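N-terminal domain of PorA (28-171) (PDB 6KJK) forms the N-terminal domain of PorA, a type IX secretion system cargo protein that impacts the PorXY-SigP signaling of that system. Local coordinates at residues 56-60 with 105-110; 94-99 with 129-133; 100-106 with 133-137. All blocks are in the same frame, centred on the assembly; numbering follows the deposited sequence.

The three contacts lie on the same side of the domain's centre, where two β-sheets face each other. Interaction 1 pairs neighbouring strands 48-58 and 105-115 of one sheet; interaction 2, centred about 7 Å away, spans the gap between the sheets from strand 90-99 to strand 125-133. Interaction 3, about 10 Å from interaction 2 and 12 Å from interaction 1 (centres), closes one end, where the chain passes from strand 90-99 to strand 105-115 beside the loop after strand 125-133. Tyr133 belongs to interactions 2 and 3, His105 and Thr106 to 1 and 3. His105 NE2 lies 2.7 Å from Tyr96 OH of interaction 2, a probable hydrogen bond that ties one sheet to the other.

Interaction 1. Residues 56-60 with 105-110; sequences KQEMI and HTGAFT
Ile60 lies across one face of the His105 ring: its CB is 3.9 Å from the ring centroid and 17° off the normal, a CH-π contact suited to a branched aliphatic residue. His105 takes a p rotamer, and its NE2 is hydrogen-bonded to Tyr96 of the facing sheet. Both backbones are extended, and strands 56-58 and 105-110 run antiparallel at 174° with axes 4.7 Å apart. Glu58 and Ala108 form a hydrogen-bonded pair (Glu58 N to Ala108 O 2.8 Å, Ala108 N to Glu58 O 2.9 Å). Gln57 and Phe109 make a non-hydrogen-bonded pair with CA atoms 4.6 Å apart, and Thr110 N donates to Lys56 O at 3.1 Å. Lys56, Glu58, Ala108 and Thr110 share one face; the charged residues there are exposed. On the other, the buried Phe109 ring (m) lies between the sheets beside Tyr96 and Leu94, its CZ 3.5 Å from Met59 CG; Met59 SD, 5.0 Å from its centroid, makes an edge-on Met-aromatic contact. Such pairing, aromatic on the inner face, is characteristic of neighbouring β-sandwich strands.

Interaction 2. Residues 94-99 with 129-133; sequences LRYTFP and INFKY
Strand 129-133 lies opposite strand 94-99 with their axes 9.5 Å apart at closest approach. Their N-to-C directions differ by 34° (signed crossing angle -34°), so two extended strands from different sheets face each other through their side chains. Ile129 comes first, opposite Leu94 with CA atoms 9.0 Å apart. Its m, t rotamer brings CD1 to 4.0 Å from Leu94 CD2, an ordinary van der Waals contact. Asn130 points out of reach, which suits a polar residue on the outer side of its sheet. Phe131 (chi1 m) then fills the middle of the gap, where the CA atoms of Phe131 and Tyr96 come to 7.8 Å. Tyr96 CB sits over the face of the Phe131 ring, 3.8 Å from the centroid and 14° off the normal, a CH-π contact; the ring centroids of Tyr96 and Phe131 are 5.4 Å apart with planes at 40°, an oblique pair. Leu94 CD2 touches Phe131 CE2 at 4.0 Å, and Leu94 O lies at the ring edge, 3.6 Å from Phe131 CZ. Lys132 points away, and its NZ forms a salt bridge with Asp21. Tyr133 (t) ends the segment by receiving the edge of the Phe98 ring (chi1 p) on its face, a T-shaped pair with centroids 4.7 Å apart, planes at 79° and Phe98 CZ 3.4 Å from Tyr133 CD1. Both buried tyrosines have hydroxyl partners: His105 for Tyr96, Glu32 for Tyr133. Apart from Leu94 O, the closest contacts join aliphatic and aromatic groups, so hydrophobic burial and ring geometry hold the sheets here.

Interaction 3. Residues 100-106 with 133-137; sequences VSNEGHT and YKGGG
A type I' turn from Tyr133 to Gly136 curls the chain back over His105, with positive phi at Lys134 (49/50), Gly135 (97/-17) and Gly136 (90/-1). Glycine suits the last two positions, since a CB would press on the preceding carbonyl. Gly136 N closes the turn onto Tyr133 O at 3.0 Å. At the first residue of the turn, Tyr133 pairs with His105 in antiparallel, hydrogen-bonded fashion (Tyr133 N to His105 O 2.9 Å, His105 N to Tyr133 O 3.2 Å). Gly104 is equally apt, because a CB there would clash with Tyr133 O and Lys134 O. Thr106 OG1 (m) donates to Gly136 O at 2.8 Å. At the far end, Ser101 N donates to Tyr133 OH at 3.2 Å, a hydroxyl also hydrogen-bonded to Glu32, and the extended Lys134 side chain carries NZ to 2.8 Å from Ser101 O. A water joins Lys134 NZ (2.7 Å) to Asn102 OD1 (3.0 Å). Glu103 N donates to Ser101 OG at 3.1 Å, making an ST turn in the connection between two sheets of a β-sandwich.

Interaction 1. Residues 56-60 with 105-110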
ATOM      1  N   LYS A  56       9.579   1.177   1.190  1.00 10.69           N
ATOM      2  CA  LYS A  56      10.330   1.658   0.029  1.00 13.40           C
ATOM      3  C   LYS A  56       9.383   2.527  -0.772  1.00 12.02           C
ATOM      4  O   LYS A  56       8.198   2.181  -0.904  1.00 11.73           O
ATOM      5  CB  LYS A  56      10.716   0.478  -0.873  1.00 15.26           C
ATOM      6  CG  LYS A  56      11.519  -0.653  -0.193  1.00 29.62           C
ATOM      7  CD  LYS A  56      11.765  -1.793  -1.197  1.00 29.59           C
ATOM      8  CE  LYS A  56      11.368  -3.193  -0.688  1.00 36.50           C
ATOM      9  NZ  LYS A  56      12.497  -4.182  -0.703  1.00 42.30           N
ATOM     10  N   GLN A  57       9.892   3.637  -1.317  1.00 11.32           N
ATOM     11  CA  GLN A  57       9.062   4.542  -2.097  1.00 11.19           C
ATOM     12  C   GLN A  57       9.871   5.120  -3.253  1.00 12.57           C
ATOM     13  O   GLN A  57      10.961   5.682  -3.066  1.00 14.67           O
ATOM     14  CB  GLN A  57       8.532   5.689  -1.235  1.00 11.64           C
ATOM     15  CG  GLN A  57       9.617   6.356  -0.349  1.00 14.52           C
ATOM     16  CD  GLN A  57       9.125   7.622   0.291  1.00 16.69           C
ATOM     17  OE1 GLN A  57       8.902   8.622  -0.389  1.00 15.87           O
ATOM     18  NE2 GLN A  57       8.925   7.586   1.602  1.00 23.26           N
ATOM     19  N   GLU A  58       9.351   5.005  -4.449  1.00 10.52           N
ATOM     20  CA  GLU A  58       9.986   5.528  -5.661  1.00 11.40           C
ATOM     21  C   GLU A  58       8.924   6.285  -6.430  1.00 12.28           C
ATOM     22  O   GLU A  58       7.888   5.697  -6.798  1.00 12.18           O
ATOM     23  CB  GLU A  58      10.509   4.366  -6.503  1.00 14.16           C
ATOM     24  CG  GLU A  58      11.304   3.342  -5.669  1.00 24.22           C
ATOM     25  CD  GLU A  58      12.169   2.378  -6.477  1.00 40.68           C
ATOM     26  OE1 GLU A  58      13.413   2.495  -6.415  1.00 50.00           O
ATOM     27  OE2 GLU A  58      11.610   1.484  -7.148  1.00 43.56           O
ATOM     28  N   MET A  59       9.138   7.565  -6.648  1.00 10.77           N
ATOM     29  CA  MET A  59       8.129   8.430  -7.237  1.00 12.53           C
ATOM     30  C   MET A  59       8.782   9.364  -8.238  1.00 11.11           C
ATOM     31  O   MET A  59       9.967   9.708  -8.129  1.00 13.26           O
ATOM     32  CB  MET A  59       7.423   9.280  -6.164  1.00 11.34           C
ATOM     33  CG  MET A  59       6.709   8.462  -5.066  1.00 13.03           C
ATOM     34  SD  MET A  59       5.620   9.432  -4.010  1.00 12.48           S
ATOM     35  CE  MET A  59       6.815  10.300  -3.004  1.00 13.63           C
ATOM     36  N   ILE A  60       7.988   9.829  -9.175  1.00 11.86           N
ATOM     37  CA  ILE A  60       8.394  10.995  -9.958  1.00 14.15           C
ATOM     38  C   ILE A  60       8.481  12.217  -9.037  1.00 15.64           C
ATOM     39  O   ILE A  60       7.967  12.251  -7.921  1.00 16.61           O
ATOM     40  CB  ILE A  60       7.389  11.171 -11.117  1.00 16.51           C
ATOM     41  CG1 ILE A  60       8.008  12.005 -12.239  1.00 17.51           C
ATOM     42  CG2 ILE A  60       6.089  11.797 -10.640  1.00 16.17           C
ATOM     43  CD1 ILE A  60       7.264  11.888 -13.504  1.00 24.95           C
ATOM     44  N   HIS A 105       5.627   6.550 -16.550  1.00 20.24           N
ATOM     45  CA  HIS A 105       6.620   6.247 -15.532  1.00 18.75           C
ATOM     46  C   HIS A 105       6.003   5.238 -14.585  1.00 16.95           C
ATOM     47  O   HIS A 105       4.794   4.992 -14.610  1.00 16.53           O
ATOM     48  CB  HIS A 105       7.088   7.499 -14.775  1.00 19.59           C
ATOM     49  CG  HIS A 105       6.205   7.907 -13.635  1.00 18.33           C
ATOM     50  ND1 HIS A 105       5.144   8.773 -13.783  1.00 19.43           N
ATOM     51  CD2 HIS A 105       6.249   7.591 -12.315  1.00 17.43           C
ATOM     52  CE1 HIS A 105       4.553   8.950 -12.612  1.00 18.23           C
ATOM     53  NE2 HIS A 105       5.217   8.258 -11.702  1.00 15.63           N
ATOM     54  N   THR A 106       6.850   4.639 -13.762  1.00 15.87           N
ATOM     55  CA  THR A 106       6.385   3.712 -12.736  1.00 16.68           C
ATOM     56  C   THR A 106       6.714   4.281 -11.363  1.00 17.02           C
ATOM     57  O   THR A 106       7.881   4.571 -11.067  1.00 20.17           O
ATOM     58  CB  THR A 106       7.048   2.346 -12.912  1.00 19.74           C
ATOM     59  OG1 THR A 106       6.762   1.833 -14.227  1.00 22.90           O
ATOM     60  CG2 THR A 106       6.518   1.376 -11.875  1.00 19.15           C
ATOM     61  N   GLY A 107       5.690   4.488 -10.538  1.00 13.56           N
ATOM     62  CA  GLY A 107       5.890   4.678  -9.094  1.00 14.48           C
ATOM     63  C   GLY A 107       5.910   3.300  -8.454  1.00 12.32           C
ATOM     64  O   GLY A 107       5.175   2.411  -8.870  1.00 17.38           O
ATOM     65  N   ALA A 108       6.787   3.081  -7.504  1.00 11.66           N
ATOM     66  CA  ALA A 108       6.930   1.761  -6.904  1.00 12.46           C
ATOM     67  C   ALA A 108       7.029   1.901  -5.392  1.00 12.15           C
ATOM     68  O   ALA A 108       7.778   2.756  -4.886  1.00 12.35           O
ATOM     69  CB  ALA A 108       8.171   1.040  -7.448  1.00 15.30           C
ATOM     70  N   PHE A 109       6.273   1.069  -4.675  1.00 10.09           N
ATOM     71  CA  PHE A 109       6.224   1.117  -3.231  1.00 10.28           C
ATOM     72  C   PHE A 109       6.258  -0.296  -2.696  1.00 11.19           C
ATOM     73  O   PHE A 109       5.824  -1.242  -3.370  1.00 12.60           O
ATOM     74  CB  PHE A 109       4.926   1.786  -2.760  1.00 10.63           C
ATOM     75  CG  PHE A 109       4.797   3.222  -3.226  1.00  9.62           C
ATOM     76  CD1 PHE A 109       4.240   3.529  -4.455  1.00 10.82           C
ATOM     77  CD2 PHE A 109       5.267   4.266  -2.428  1.00 10.83           C
ATOM     78  CE1 PHE A 109       4.119   4.857  -4.852  1.00 11.86           C
ATOM     79  CE2 PHE A 109       5.130   5.560  -2.826  1.00 12.24           C
ATOM     80  CZ  PHE A 109       4.557   5.868  -4.023  1.00 10.34           C
ATOM     81  N   THR A 110       6.729  -0.438  -1.472  1.00 10.05           N
ATOM     82  CA  THR A 110       6.570  -1.690  -0.739  1.00 10.39           C
ATOM     83  C   THR A 110       5.837  -1.366   0.542  1.00 10.12           C
ATOM     84  O   THR A 110       6.167  -0.384   1.210  1.00 10.91           O
ATOM     85  CB  THR A 110       7.923  -2.351  -0.457  1.00 11.40           C
ATOM     86  OG1 THR A 110       8.567  -2.635  -1.709  1.00 13.34           O
ATOM     87  CG2 THR A 110       7.761  -3.646   0.337  1.00 12.14           C
TER

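Interaction 2. Residues 94-99 with 129-133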
ATOM      1  N   LEU A  94      -3.470   2.720  -0.799  1.00  9.38           N
ATOM      2  CA  LEU A  94      -2.343   3.605  -1.060  1.00  9.01           C
ATOM      3  C   LEU A  94      -2.666   4.405  -2.305  1.00  9.63           C
ATOM      4  O   LEU A  94      -2.901   3.816  -3.368  1.00 10.99           O
ATOM      5  CB  LEU A  94      -1.062   2.784  -1.268  1.00  9.88           C
ATOM      6  CG  LEU A  94       0.217   3.578  -1.528  1.00 10.06           C
ATOM      7  CD1 LEU A  94       0.567   4.421  -0.325  1.00 10.93           C
ATOM      8  CD2 LEU A  94       1.370   2.634  -1.886  1.00 12.67           C
ATOM      9  N   ARG A  95      -2.699   5.716  -2.179  1.00 10.68           N
ATOM     10  CA  ARG A  95      -2.989   6.591  -3.292  1.00 10.62           C
ATOM     11  C   ARG A  95      -1.697   7.282  -3.699  1.00 11.76           C
ATOM     12  O   ARG A  95      -0.952   7.790  -2.845  1.00 13.68           O
ATOM     13  CB  ARG A  95      -3.994   7.639  -2.840  1.00 12.98           C
ATOM     14  CG  ARG A  95      -5.423   7.144  -2.754  1.00 20.19           C
ATOM     15  CD  ARG A  95      -6.273   8.257  -2.143  1.00 26.78           C
ATOM     16  NE  ARG A  95      -7.721   8.091  -2.286  1.00 39.61           N
ATOM     17  CZ  ARG A  95      -8.498   7.509  -1.378  1.00 44.15           C
ATOM     18  NH1 ARG A  95      -7.965   6.996  -0.272  1.00 44.75           N
ATOM     19  NH2 ARG A  95      -9.808   7.415  -1.583  1.00 50.84           N
ATOM     20  N   TYR A  96      -1.442   7.344  -4.993  1.00 11.23           N
ATOM     21  CA  TYR A  96      -0.244   7.962  -5.542  1.00 10.81           C
ATOM     22  C   TYR A  96      -0.726   9.051  -6.477  1.00 11.71           C
ATOM     23  O   TYR A  96      -1.509   8.776  -7.397  1.00 12.80           O
ATOM     24  CB  TYR A  96       0.547   6.898  -6.292  1.00 11.27           C
ATOM     25  CG  TYR A  96       1.787   7.393  -7.018  1.00 10.32           C
ATOM     26  CD1 TYR A  96       2.649   8.345  -6.466  1.00 12.04           C
ATOM     27  CD2 TYR A  96       2.078   6.897  -8.258  1.00 10.76           C
ATOM     28  CE1 TYR A  96       3.758   8.775  -7.159  1.00 11.42           C
ATOM     29  CE2 TYR A  96       3.202   7.321  -8.971  1.00 11.78           C
ATOM     30  CZ  TYR A  96       4.047   8.263  -8.396  1.00 11.34           C
ATOM     31  OH  TYR A  96       5.194   8.724  -9.045  1.00 13.00           O
ATOM     32  N   THR A  97      -0.280  10.288  -6.250  1.00 12.18           N
ATOM     33  CA  THR A  97      -0.745  11.430  -7.022  1.00 13.75           C
ATOM     34  C   THR A  97       0.467  12.142  -7.598  1.00 15.96           C
ATOM     35  O   THR A  97       1.525  12.189  -6.968  1.00 14.18           O
ATOM     36  CB  THR A  97      -1.532  12.381  -6.152  1.00 17.04           C
ATOM     37  OG1 THR A  97      -0.754  12.729  -5.019  1.00 22.87           O
ATOM     38  CG2 THR A  97      -2.782  11.719  -5.657  1.00 16.98           C
ATOM     39  N   PHE A  98       0.333  12.668  -8.806  1.00 16.05           N
ATOM     40  CA  PHE A  98       1.495  13.202  -9.511  1.00 15.95           C
ATOM     41  C   PHE A  98       1.003  13.984 -10.717  1.00 17.62           C
ATOM     42  O   PHE A  98      -0.166  13.884 -11.088  1.00 18.48           O
ATOM     43  CB  PHE A  98       2.455  12.080  -9.958  1.00 14.93           C
ATOM     44  CG  PHE A  98       1.760  10.978 -10.727  1.00 14.72           C
ATOM     45  CD1 PHE A  98       1.628  11.044 -12.113  1.00 16.81           C
ATOM     46  CD2 PHE A  98       1.221   9.895 -10.065  1.00 15.42           C
ATOM     47  CE1 PHE A  98       0.954  10.053 -12.805  1.00 16.88           C
ATOM     48  CE2 PHE A  98       0.550   8.893 -10.743  1.00 15.41           C
ATOM     49  CZ  PHE A  98       0.409   8.968 -12.112  1.00 17.71           C
ATOM     50  N   PRO A  99       1.875  14.791 -11.326  1.00 21.28           N
ATOM     51  CA  PRO A  99       1.431  15.637 -12.443  1.00 22.09           C
ATOM     52  C   PRO A  99       1.060  14.830 -13.679  1.00 17.76           C
ATOM     53  O   PRO A  99       1.691  13.825 -14.008  1.00 19.81           O
ATOM     54  CB  PRO A  99       2.651  16.530 -12.713  1.00 23.42           C
ATOM     55  CG  PRO A  99       3.410  16.539 -11.433  1.00 22.08           C
ATOM     56  CD  PRO A  99       3.232  15.141 -10.881  1.00 18.34           C
ATOM     57  N   ILE A 129       3.954  -2.755  -4.750  1.00 11.21           N
ATOM     58  CA  ILE A 129       2.923  -2.110  -5.541  1.00 10.94           C
ATOM     59  C   ILE A 129       3.626  -1.275  -6.602  1.00 11.57           C
ATOM     60  O   ILE A 129       4.434  -0.390  -6.268  1.00 13.03           O
ATOM     61  CB  ILE A 129       2.054  -1.215  -4.655  1.00 11.85           C
ATOM     62  CG1 ILE A 129       1.409  -2.054  -3.572  1.00 11.73           C
ATOM     63  CG2 ILE A 129       0.996  -0.471  -5.481  1.00 15.65           C
ATOM     64  CD1 ILE A 129       0.883  -1.247  -2.457  1.00 14.78           C
ATOM     65  N   ASN A 130       3.318  -1.524  -7.870  1.00 12.81           N
ATOM     66  CA  ASN A 130       3.849  -0.724  -8.973  1.00 13.01           C
ATOM     67  C   ASN A 130       2.707   0.029  -9.626  1.00 13.03           C
ATOM     68  O   ASN A 130       1.735  -0.590 -10.086  1.00 15.27           O
ATOM     69  CB  ASN A 130       4.516  -1.602 -10.031  1.00 15.88           C
ATOM     70  CG  ASN A 130       5.774  -2.259  -9.540  1.00 20.27           C
ATOM     71  OD1 ASN A 130       6.531  -1.682  -8.752  1.00 20.70           O
ATOM     72  ND2 ASN A 130       6.011  -3.484  -9.997  1.00 24.41           N
ATOM     73  N   PHE A 131       2.780   1.338  -9.623  1.00 12.77           N
ATOM     74  CA  PHE A 131       1.835   2.180 -10.331  1.00 12.07           C
ATOM     75  C   PHE A 131       2.439   2.460 -11.694  1.00 12.72           C
ATOM     76  O   PHE A 131       3.339   3.291 -11.821  1.00 13.23           O
ATOM     77  CB  PHE A 131       1.640   3.481  -9.564  1.00 11.75           C
ATOM     78  CG  PHE A 131       0.955   3.301  -8.214  1.00 11.22           C
ATOM     79  CD1 PHE A 131      -0.424   3.102  -8.152  1.00 13.21           C
ATOM     80  CD2 PHE A 131       1.655   3.309  -7.021  1.00 12.53           C
ATOM     81  CE1 PHE A 131      -1.086   2.947  -6.936  1.00 14.23           C
ATOM     82  CE2 PHE A 131       0.992   3.170  -5.810  1.00 12.07           C
ATOM     83  CZ  PHE A 131      -0.381   2.991  -5.764  1.00 11.28           C
ATOM     84  N   LYS A 132       1.965   1.756 -12.709  1.00 12.48           N
ATOM     85  CA  LYS A 132       2.485   1.888 -14.074  1.00 14.43           C
ATOM     86  C   LYS A 132       1.588   2.869 -14.820  1.00 16.65           C
ATOM     87  O   LYS A 132       0.526   2.500 -15.343  1.00 18.07           O
ATOM     88  CB  LYS A 132       2.562   0.531 -14.757  1.00 16.27           C
ATOM     89  CG  LYS A 132       3.553  -0.391 -14.106  1.00 18.97           C
ATOM     90  CD  LYS A 132       3.704  -1.681 -14.877  1.00 28.07           C
ATOM     91  CE  LYS A 132       4.719  -2.583 -14.216  1.00 26.52           C
ATOM     92  NZ  LYS A 132       4.778  -3.916 -14.879  1.00 36.09           N
ATOM     93  N   TYR A 133       2.013   4.126 -14.853  1.00 15.76           N
ATOM     94  CA  TYR A 133       1.274   5.205 -15.490  1.00 16.07           C
ATOM     95  C   TYR A 133       1.622   5.261 -16.976  1.00 18.74           C
ATOM     96  O   TYR A 133       2.800   5.374 -17.340  1.00 19.08           O
ATOM     97  CB  TYR A 133       1.676   6.521 -14.843  1.00 17.79           C
ATOM     98  CG  TYR A 133       1.095   7.769 -15.443  1.00 17.17           C
ATOM     99  CD1 TYR A 133      -0.262   8.045 -15.351  1.00 19.03           C
ATOM    100  CD2 TYR A 133       1.926   8.705 -16.084  1.00 19.16           C
ATOM    101  CE1 TYR A 133      -0.792   9.219 -15.867  1.00 20.73           C
ATOM    102  CE2 TYR A 133       1.411   9.874 -16.603  1.00 19.74           C
ATOM    103  CZ  TYR A 133       0.062  10.131 -16.501  1.00 22.08           C
ATOM    104  OH  TYR A 133      -0.420  11.310 -17.019  1.00 23.12           O
TER

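Interaction 3. Residues 100-106 with 133-137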
ATOM      1  N   VAL A 100       0.030  15.314 -14.380  1.00 25.59           N
ATOM      2  CA  VAL A 100      -0.242  14.827 -15.724  1.00 27.23           C
ATOM      3  C   VAL A 100       1.007  15.004 -16.576  1.00 28.20           C
ATOM      4  O   VAL A 100       1.698  16.031 -16.503  1.00 27.29           O
ATOM      5  CB  VAL A 100      -1.429  15.594 -16.330  1.00 27.31           C
ATOM      6  CG1 VAL A 100      -1.593  15.257 -17.806  1.00 28.61           C
ATOM      7  CG2 VAL A 100      -2.691  15.306 -15.565  1.00 29.33           C
ATOM      8  N   SER A 101       1.317  13.984 -17.374  1.00 26.49           N
ATOM      9  CA  SER A 101       2.439  14.021 -18.299  1.00 27.14           C
ATOM     10  C   SER A 101       2.070  13.211 -19.532  1.00 30.33           C
ATOM     11  O   SER A 101       1.250  12.295 -19.462  1.00 30.29           O
ATOM     12  CB  SER A 101       3.715  13.445 -17.666  1.00 27.54           C
ATOM     13  OG  SER A 101       4.793  13.407 -18.591  1.00 30.31           O
ATOM     14  N   ASN A 102       2.662  13.565 -20.675  1.00 29.53           N
ATOM     15  CA  ASN A 102       2.479  12.728 -21.854  1.00 29.01           C
ATOM     16  C   ASN A 102       3.360  11.492 -21.838  1.00 32.29           C
ATOM     17  O   ASN A 102       3.131  10.570 -22.624  1.00 35.02           O
ATOM     18  CB  ASN A 102       2.726  13.540 -23.127  1.00 33.62           C
ATOM     19  CG  ASN A 102       1.655  14.577 -23.352  1.00 36.52           C
ATOM     20  OD1 ASN A 102       0.472  14.307 -23.149  1.00 41.69           O
ATOM     21  ND2 ASN A 102       2.058  15.772 -23.778  1.00 42.53           N
ATOM     22  N   GLU A 103       4.340  11.451 -20.952  1.00 26.09           N
ATOM     23  CA  GLU A 103       5.289  10.362 -20.822  1.00 26.19           C
ATOM     24  C   GLU A 103       4.874   9.480 -19.650  1.00 21.27           C
ATOM     25  O   GLU A 103       4.347   9.971 -18.649  1.00 24.17           O
ATOM     26  CB  GLU A 103       6.655  10.976 -20.524  1.00 28.96           C
ATOM     27  CG  GLU A 103       7.761  10.027 -20.116  1.00 41.81           C
ATOM     28  CD  GLU A 103       9.041  10.781 -19.761  1.00 52.63           C
ATOM     29  OE1 GLU A 103       9.924  10.205 -19.086  1.00 56.65           O
ATOM     30  OE2 GLU A 103       9.151  11.963 -20.155  1.00 53.62           O
ATOM     31  N   GLY A 104       5.138   8.182 -19.774  1.00 24.14           N
ATOM     32  CA  GLY A 104       4.835   7.250 -18.708  1.00 19.73           C
ATOM     33  C   GLY A 104       5.958   7.127 -17.698  1.00 22.27           C
ATOM     34  O   GLY A 104       7.093   7.536 -17.918  1.00 20.72           O
ATOM     35  N   HIS A 105       5.627   6.550 -16.550  1.00 20.24           N
ATOM     36  CA  HIS A 105       6.620   6.247 -15.532  1.00 18.75           C
ATOM     37  C   HIS A 105       6.003   5.238 -14.585  1.00 16.95           C
ATOM     38  O   HIS A 105       4.794   4.992 -14.610  1.00 16.53           O
ATOM     39  CB  HIS A 105       7.088   7.499 -14.775  1.00 19.59           C
ATOM     40  CG  HIS A 105       6.205   7.907 -13.635  1.00 18.33           C
ATOM     41  ND1 HIS A 105       5.144   8.773 -13.783  1.00 19.43           N
ATOM     42  CD2 HIS A 105       6.249   7.591 -12.315  1.00 17.43           C
ATOM     43  CE1 HIS A 105       4.553   8.950 -12.612  1.00 18.23           C
ATOM     44  NE2 HIS A 105       5.217   8.258 -11.702  1.00 15.63           N
ATOM     45  N   THR A 106       6.850   4.639 -13.762  1.00 15.87           N
ATOM     46  CA  THR A 106       6.385   3.712 -12.736  1.00 16.68           C
ATOM     47  C   THR A 106       6.714   4.281 -11.363  1.00 17.02           C
ATOM     48  O   THR A 106       7.881   4.571 -11.067  1.00 20.17           O
ATOM     49  CB  THR A 106       7.048   2.346 -12.912  1.00 19.74           C
ATOM     50  OG1 THR A 106       6.762   1.833 -14.227  1.00 22.90           O
ATOM     51  CG2 THR A 106       6.518   1.376 -11.875  1.00 19.15           C
ATOM     52  N   TYR A 133       2.013   4.126 -14.853  1.00 15.76           N
ATOM     53  CA  TYR A 133       1.274   5.205 -15.490  1.00 16.07           C
ATOM     54  C   TYR A 133       1.622   5.261 -16.976  1.00 18.74           C
ATOM     55  O   TYR A 133       2.800   5.374 -17.340  1.00 19.08           O
ATOM     56  CB  TYR A 133       1.676   6.521 -14.843  1.00 17.79           C
ATOM     57  CG  TYR A 133       1.095   7.769 -15.443  1.00 17.17           C
ATOM     58  CD1 TYR A 133      -0.262   8.045 -15.351  1.00 19.03           C
ATOM     59  CD2 TYR A 133       1.926   8.705 -16.084  1.00 19.16           C
ATOM     60  CE1 TYR A 133      -0.792   9.219 -15.867  1.00 20.73           C
ATOM     61  CE2 TYR A 133       1.411   9.874 -16.603  1.00 19.74           C
ATOM     62  CZ  TYR A 133       0.062  10.131 -16.501  1.00 22.08           C
ATOM     63  OH  TYR A 133      -0.420  11.310 -17.019  1.00 23.12           O
ATOM     64  N   LYS A 134       0.598   5.188 -17.828  1.00 19.32           N
ATOM     65  CA  LYS A 134       0.755   5.324 -19.286  1.00 19.38           C
ATOM     66  C   LYS A 134       1.875   4.434 -19.818  1.00 21.64           C
ATOM     67  O   LYS A 134       2.768   4.877 -20.549  1.00 23.82           O
ATOM     68  CB  LYS A 134       0.934   6.785 -19.704  1.00 20.94           C
ATOM     69  CG  LYS A 134      -0.262   7.652 -19.408  1.00 20.32           C
ATOM     70  CD  LYS A 134      -0.116   9.075 -19.937  1.00 21.94           C
ATOM     71  CE  LYS A 134      -1.380   9.884 -19.678  1.00 23.70           C
ATOM     72  NZ  LYS A 134      -1.287  11.324 -20.020  1.00 28.19           N
ATOM     73  N   GLY A 135       1.831   3.167 -19.433  1.00 22.48           N
ATOM     74  CA  GLY A 135       2.770   2.175 -19.887  1.00 25.89           C
ATOM     75  C   GLY A 135       3.917   1.918 -18.938  1.00 24.52           C
ATOM     76  O   GLY A 135       4.588   0.891 -19.066  1.00 29.04           O
ATOM     77  N   GLY A 136       4.158   2.819 -17.986  1.00 23.32           N
ATOM     78  CA  GLY A 136       5.207   2.624 -17.015  1.00 21.42           C
ATOM     79  C   GLY A 136       6.548   3.173 -17.425  1.00 23.43           C
ATOM     80  O   GLY A 136       7.499   3.076 -16.640  1.00 25.17           O
ATOM     81  N   GLY A 137       6.647   3.760 -18.616  1.00 25.60           N
ATOM     82  CA  GLY A 137       7.874   4.399 -19.061  1.00 30.41           C
ATOM     83  C   GLY A 137       8.723   3.498 -19.933  1.00 40.11           C
ATOM     84  O   GLY A 137       8.874   2.311 -19.646  1.00 41.48           O
TER
HETATM   85  O   HOH W   1      -1.164  11.774 -22.722  1.00 36.43           O